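Local coordinates for RNA-binding protein (Porphyromonas gingivalis W83, PDB 7JLY), which probably binds RNA through a single RNA recognition motif and can also bind calcium, at residues I5-L10 against R72-K77; G21-Y26 against E62-Q67. All coordinates share one frame; numbering follows the deposited sequence.

Interaction 1 (I5-L10 against R72-K77)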
loop_
_atom_site.group_PDB
_atom_site.type_symbol
_atom_site.label_atom_id
_atom_site.label_comp_id
_atom_site.label_asym_id
_atom_site.label_seq_id
_atom_site.Cartn_x
_atom_site.Cartn_y
_atom_site.Cartn_z
ATOM N N ILE A 5 0.289 -5.148 3.907
ATOM C CA ILE A 5 -0.591 -3.999 4.053
ATOM C C ILE A 5 -1.381 -3.795 2.783
ATOM O O ILE A 5 -0.806 -3.690 1.702
ATOM C CB ILE A 5 0.193 -2.705 4.364
ATOM C CG1 ILE A 5 1.107 -2.917 5.575
ATOM C CG2 ILE A 5 -0.769 -1.534 4.605
ATOM C CD1 ILE A 5 1.948 -1.716 5.918
ATOM N N TYR A 6 -2.702 -3.755 2.928
ATOM C CA TYR A 6 -3.609 -3.426 1.839
ATOM C C TYR A 6 -3.682 -1.915 1.687
ATOM O O TYR A 6 -3.925 -1.225 2.667
ATOM C CB TYR A 6 -5.003 -3.995 2.132
ATOM C CG TYR A 6 -6.050 -3.813 1.041
ATOM C CD1 TYR A 6 -6.744 -2.614 0.907
ATOM C CD2 TYR A 6 -6.366 -4.855 0.167
ATOM C CE1 TYR A 6 -7.717 -2.446 -0.071
ATOM C CE2 TYR A 6 -7.336 -4.698 -0.816
ATOM C CZ TYR A 6 -8.012 -3.493 -0.931
ATOM O OH TYR A 6 -8.980 -3.326 -1.904
ATOM N N VAL A 7 -3.475 -1.404 0.477
ATOM C CA VAL A 7 -3.699 0.019 0.222
ATOM C C VAL A 7 -4.703 0.161 -0.927
ATOM O O VAL A 7 -4.483 -0.367 -2.012
ATOM C CB VAL A 7 -2.387 0.773 -0.120
ATOM C CG1 VAL A 7 -2.606 2.284 -0.026
ATOM C CG2 VAL A 7 -1.250 0.356 0.822
ATOM N N GLY A 8 -5.796 0.885 -0.696
ATOM C CA GLY A 8 -6.877 0.929 -1.672
ATOM C C GLY A 8 -7.528 2.294 -1.793
ATOM O O GLY A 8 -7.089 3.239 -1.137
ATOM N N ASN A 9 -8.566 2.381 -2.632
ATOM C CA ASN A 9 -9.178 3.654 -3.029
ATOM C C ASN A 9 -8.144 4.625 -3.612
ATOM O O ASN A 9 -8.224 5.848 -3.417
ATOM C CB ASN A 9 -9.897 4.312 -1.855
ATOM C CG ASN A 9 -10.850 5.382 -2.311
ATOM O OD1 ASN A 9 -11.435 5.257 -3.375
ATOM N ND2 ASN A 9 -10.959 6.469 -1.549
ATOM N N LEU A 10 -7.174 4.078 -4.335
ATOM C CA LEU A 10 -6.055 4.868 -4.846
ATOM C C LEU A 10 -6.403 5.630 -6.111
ATOM O O LEU A 10 -7.076 5.102 -6.989
ATOM C CB LEU A 10 -4.854 3.956 -5.130
ATOM C CG LEU A 10 -4.225 3.254 -3.927
ATOM C CD1 LEU A 10 -3.149 2.271 -4.390
ATOM C CD2 LEU A 10 -3.618 4.291 -2.979
ATOM N N ARG A 72 -7.426 11.306 -2.825
ATOM C CA ARG A 72 -8.421 10.317 -2.395
ATOM C C ARG A 72 -8.128 9.763 -0.999
ATOM O O ARG A 72 -6.980 9.526 -0.642
ATOM C CB ARG A 72 -8.517 9.157 -3.390
ATOM C CG ARG A 72 -8.948 9.561 -4.797
ATOM C CD ARG A 72 -9.403 8.365 -5.620
ATOM N NE ARG A 72 -10.571 7.714 -5.029
ATOM C CZ ARG A 72 -11.829 8.100 -5.231
ATOM N NH1 ARG A 72 -12.093 9.125 -6.034
ATOM N NH2 ARG A 72 -12.826 7.455 -4.634
ATOM N N LYS A 73 -9.182 9.550 -0.224
ATOM C CA LYS A 73 -9.029 9.021 1.124
ATOM C C LYS A 73 -8.465 7.597 1.095
ATOM O O LYS A 73 -9.058 6.695 0.500
ATOM C CB LYS A 73 -10.374 9.048 1.857
ATOM C CG LYS A 73 -10.290 8.548 3.293
ATOM C CD LYS A 73 -11.502 8.981 4.110
ATOM C CE LYS A 73 -12.767 8.303 3.625
ATOM N NZ LYS A 73 -13.926 8.703 4.488
ATOM N N LEU A 74 -7.302 7.399 1.711
ATOM C CA LEU A 74 -6.685 6.078 1.732
ATOM C C LEU A 74 -7.534 5.007 2.391
ATOM O O LEU A 74 -8.214 5.247 3.401
ATOM C CB LEU A 74 -5.339 6.127 2.464
ATOM C CG LEU A 74 -4.179 6.798 1.743
ATOM C CD1 LEU A 74 -3.072 7.090 2.740
ATOM C CD2 LEU A 74 -3.659 5.897 0.632
ATOM N N ILE A 75 -7.484 3.815 1.808
ATOM C CA ILE A 75 -7.770 2.591 2.536
ATOM C C ILE A 75 -6.411 2.037 2.916
ATOM O O ILE A 75 -5.609 1.772 2.029
ATOM C CB ILE A 75 -8.508 1.545 1.692
ATOM C CG1 ILE A 75 -9.867 2.069 1.209
ATOM C CG2 ILE A 75 -8.642 0.247 2.488
ATOM C CD1 ILE A 75 -10.603 1.084 0.259
ATOM N N VAL A 76 -6.126 1.900 4.207
ATOM C CA VAL A 76 -4.850 1.321 4.647
ATOM C C VAL A 76 -5.111 0.400 5.829
ATOM O O VAL A 76 -5.555 0.844 6.895
ATOM C CB VAL A 76 -3.800 2.394 5.056
ATOM C CG1 VAL A 76 -2.477 1.728 5.370
ATOM C CG2 VAL A 76 -3.597 3.404 3.962
ATOM N N LYS A 77 -4.831 -0.883 5.643
ATOM C CA LYS A 77 -5.246 -1.878 6.618
ATOM C C LYS A 77 -4.355 -3.106 6.533
ATOM O O LYS A 77 -3.785 -3.403 5.478
ATOM C CB LYS A 77 -6.721 -2.260 6.397
ATOM C CG LYS A 77 -7.000 -2.962 5.067
ATOM C CD LYS A 77 -8.495 -3.279 4.863
ATOM C CE LYS A 77 -8.760 -3.812 3.438
ATOM N NZ LYS A 77 -10.219 -3.958 3.130
HETATM O O HOH W 1 -6.151 6.948 -1.689
HETATM O O HOH W 2 -11.792 9.752 -1.158
#
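The first strand of an RNA recognition motif, carrying the RNP2 sequence I5-L10, pairs here with the motif's last long strand, R72-K77. They run antiparallel: Y6 and K77 are one hydrogen-bonded pair, G8 and I75 the next, with the non-hydrogen-bonded pair V7 and V76 between. Y6 N meets K77 O at 2.8 Å, nearly along the C=O axis, whereas I75 N approaches G8 O from above the carbonyl plane. Y6, I75 and K77 rise from the same sheet face. With CG anti to the backbone N (chi1 -176°), the Y6 ring stands beside K77, whose extended chain passes over one ring face: CE lies 3.8 Å from the ring centroid in a CH-pi contact, and NZ makes a cation-pi contact at 4.4 Å from the same centroid. I75 CG2 fills in at the ring edge. F46 and F48 of the neighbouring strand also meet this ring, giving the aromatic platform on which RRM proteins commonly stack bases, probably those of RNA here. On the opposite face V7 packs on L19 of helix 16-23, and its CG1 touches L74 CD2, from the break in strand 72-78, at 3.8 Å. Past the strand, N9 ties its loop to R72 and K73 through its side-chain amide: ND2 donates to K73 O at 2.8 Å, on a lone pair, while OD1 accepts from R72 NH2 at 2.9 Å and R72 NE at 3.1 Å. The R72 chain bends at chi3, so that the guanidinium grips one oxygen side-on, its plane 87° from the amide plane.

Interaction 2 (G21-Y26 against E62-Q67)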
loop_
_atom_site.group_PDB
_atom_site.type_symbol
_atom_site.label_atom_id
_atom_site.label_comp_id
_atom_site.label_asym_id
_atom_site.label_seq_id
_atom_site.Cartn_x
_atom_site.Cartn_y
_atom_site.Cartn_z
ATOM N N GLY A 21 7.277 4.869 -1.539
ATOM C CA GLY A 21 7.691 6.174 -1.035
ATOM C C GLY A 21 6.921 6.566 0.216
ATOM O O GLY A 21 7.471 7.157 1.164
ATOM N N LEU A 22 5.635 6.236 0.206
ATOM C CA LEU A 22 4.739 6.519 1.313
ATOM C C LEU A 22 5.070 5.682 2.545
ATOM O O LEU A 22 5.231 6.210 3.651
ATOM C CB LEU A 22 3.288 6.270 0.883
ATOM C CG LEU A 22 2.205 6.638 1.903
ATOM C CD1 LEU A 22 2.259 8.122 2.210
ATOM C CD2 LEU A 22 0.819 6.227 1.392
ATOM N N LEU A 23 5.164 4.367 2.352
ATOM C CA LEU A 23 5.287 3.443 3.477
ATOM C C LEU A 23 6.718 3.355 4.012
ATOM O O LEU A 23 6.916 3.093 5.199
ATOM C CB LEU A 23 4.779 2.044 3.081
ATOM C CG LEU A 23 3.257 1.818 3.203
ATOM C CD1 LEU A 23 2.808 2.032 4.629
ATOM C CD2 LEU A 23 2.438 2.706 2.254
ATOM N N GLN A 24 7.716 3.600 3.168
ATOM C CA GLN A 24 9.096 3.417 3.625
ATOM C C GLN A 24 9.490 4.502 4.638
ATOM O O GLN A 24 10.520 4.396 5.307
ATOM C CB GLN A 24 10.076 3.405 2.445
ATOM C CG GLN A 24 10.408 4.771 1.897
ATOM C CD GLN A 24 11.332 4.709 0.686
ATOM O OE1 GLN A 24 11.824 3.643 0.319
ATOM N NE2 GLN A 24 11.570 5.861 0.068
ATOM N N GLN A 25 8.662 5.536 4.752
ATOM C CA GLN A 25 8.849 6.559 5.776
ATOM C C GLN A 25 8.768 5.998 7.194
ATOM O O GLN A 25 9.324 6.596 8.113
ATOM C CB GLN A 25 7.801 7.665 5.625
ATOM C CG GLN A 25 7.902 8.485 4.327
ATOM C CD GLN A 25 6.785 9.515 4.219
ATOM O OE1 GLN A 25 7.037 10.717 4.183
ATOM N NE2 GLN A 25 5.543 9.046 4.179
ATOM N N TYR A 26 8.078 4.864 7.362
ATOM C CA TYR A 26 7.798 4.298 8.686
ATOM C C TYR A 26 8.670 3.102 9.033
ATOM O O TYR A 26 8.683 2.686 10.177
ATOM C CB TYR A 26 6.311 3.904 8.787
ATOM C CG TYR A 26 5.457 5.099 8.453
ATOM C CD1 TYR A 26 5.273 6.122 9.382
ATOM C CD2 TYR A 26 4.911 5.249 7.191
ATOM C CE1 TYR A 26 4.530 7.238 9.065
ATOM C CE2 TYR A 26 4.165 6.367 6.861
ATOM C CZ TYR A 26 3.979 7.356 7.803
ATOM O OH TYR A 26 3.242 8.477 7.465
ATOM N N GLU A 62 -1.695 3.322 11.511
ATOM C CA GLU A 62 -2.300 4.220 12.495
ATOM C C GLU A 62 -2.147 5.684 12.073
ATOM O O GLU A 62 -3.062 6.496 12.240
ATOM C CB GLU A 62 -1.666 3.997 13.872
ATOM C CG GLU A 62 -2.131 4.962 14.964
ATOM C CD GLU A 62 -3.521 4.640 15.485
ATOM O OE1 GLU A 62 -4.060 3.558 15.141
ATOM O OE2 GLU A 62 -4.081 5.474 16.235
ATOM N N GLU A 63 -0.991 6.017 11.518
ATOM C CA GLU A 63 -0.759 7.386 11.072
ATOM C C GLU A 63 -1.553 7.685 9.805
ATOM O O GLU A 63 -2.194 8.736 9.681
ATOM C CB GLU A 63 0.739 7.639 10.827
ATOM C CG GLU A 63 1.002 8.979 10.130
ATOM C CD GLU A 63 2.411 9.487 10.323
ATOM O OE1 GLU A 63 3.031 9.147 11.363
ATOM O OE2 GLU A 63 2.890 10.229 9.440
ATOM N N LEU A 64 -1.521 6.753 8.862
ATOM C CA LEU A 64 -2.076 7.026 7.539
ATOM C C LEU A 64 -3.591 6.921 7.485
ATOM O O LEU A 64 -4.202 7.433 6.541
ATOM C CB LEU A 64 -1.460 6.094 6.499
ATOM C CG LEU A 64 0.017 6.348 6.178
ATOM C CD1 LEU A 64 0.536 5.262 5.260
ATOM C CD2 LEU A 64 0.212 7.717 5.525
ATOM N N PHE A 65 -4.187 6.271 8.489
ATOM C CA PHE A 65 -5.636 6.058 8.528
ATOM C C PHE A 65 -6.435 7.334 8.245
ATOM O O PHE A 65 -6.241 8.363 8.904
ATOM C CB PHE A 65 -6.070 5.479 9.881
ATOM C CG PHE A 65 -7.566 5.319 10.013
ATOM C CD1 PHE A 65 -8.220 4.266 9.390
ATOM C CD2 PHE A 65 -8.313 6.227 10.744
ATOM C CE1 PHE A 65 -9.596 4.123 9.494
ATOM C CE2 PHE A 65 -9.692 6.087 10.854
ATOM C CZ PHE A 65 -10.329 5.032 10.226
ATOM N N ASP A 66 -7.296 7.251 7.229
ATOM C CA ASP A 66 -8.260 8.302 6.890
ATOM C C ASP A 66 -7.623 9.529 6.224
ATOM O O ASP A 66 -8.318 10.495 5.931
ATOM C CB ASP A 66 -9.022 8.746 8.144
ATOM C CG ASP A 66 -10.486 9.003 7.875
ATOM O OD1 ASP A 66 -11.152 8.108 7.301
ATOM O OD2 ASP A 66 -10.966 10.100 8.245
ATOM N N GLN A 67 -6.314 9.501 5.987
ATOM C CA GLN A 67 -5.674 10.613 5.297
ATOM C C GLN A 67 -5.947 10.549 3.794
ATOM O O GLN A 67 -6.118 9.479 3.231
ATOM C CB GLN A 67 -4.165 10.621 5.549
ATOM C CG GLN A 67 -3.765 11.014 6.966
ATOM C CD GLN A 67 -2.310 11.418 7.042
ATOM O OE1 GLN A 67 -1.837 12.213 6.229
ATOM N NE2 GLN A 67 -1.588 10.857 7.995
#
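The Y26 ring and the E63 carboxylate cross at about a right angle, their planes 85° apart, and a hydrogen bond joins them at the ring's tip. Y26 OH donates to E63 OE2 over 2.7 Å, reaching that oxygen from above the carboxylate plane, while OE2 itself lies in the plane of the ring at its edge. Beside this bond the carboxylate rests along the CE1 edge, with E63 OE1 3.3 Å from Y26 CE1. E63 gets there with CG anti to its backbone N (chi1 170°) and an extended chain beyond; Y26 has CG anti to its carbonyl carbon and reaches across from just past helix 16-23. The bond probably favours the ionised form of E63.

Next to the polar pair, L64 sends both methyls between the segments. Its CD2 lies 3.7 Å from Y26 OH, and its CD1 comes obliquely to the ring near CE2. L22 meets L64 tip to tip, L22 CD1 lying 3.9 Å from L64 CD2, whereas L23 crosses it obliquely, L23 CD1 standing 4.0 Å from L64 CD1. This is where the C-terminal ends of the two helices of the beta-alpha-beta-beta-alpha-beta RRM fold meet on one side of the sheet. L23 and Y26 continue the packing onto A60 of helix 54-64 and M51 of strand 46-51.

A glutamine follows each helix and folds back on a backbone carbonyl. Q25 NE2 donates to L22 O on a lone pair, and the CB of Q25 lies over one face of the Y26 ring. Helix 54-64 runs out into a type II beta turn from L64 to Q67, and Q67 NE2 returns to E63 O at 2.8 Å, arriving above that carbonyl's plane.

Overall arrangement
Interactions 1 and 2 lie with their centres about 10 Å apart in a single RRM domain. Interaction 1 joins central strand 3-8 to strand 72-78 within the antiparallel sheet; interaction 2 joins the ends of helices 16-23 and 54-64, which pack on one sheet face. Along the chain the order is 5-10, 21-26, 62-67, 72-77, so in sequence interaction 2 comes between the two halves of interaction 1. The two contacts touch directly: I5 CD1 packs on L23 CD1, L74 CD1 lies near L64 O, and L74 N probably hydrogen-bonds to Q67 O. The helix layer is thus joined to one sheet face, while Y6 stands on the other, the probable RNA-binding side.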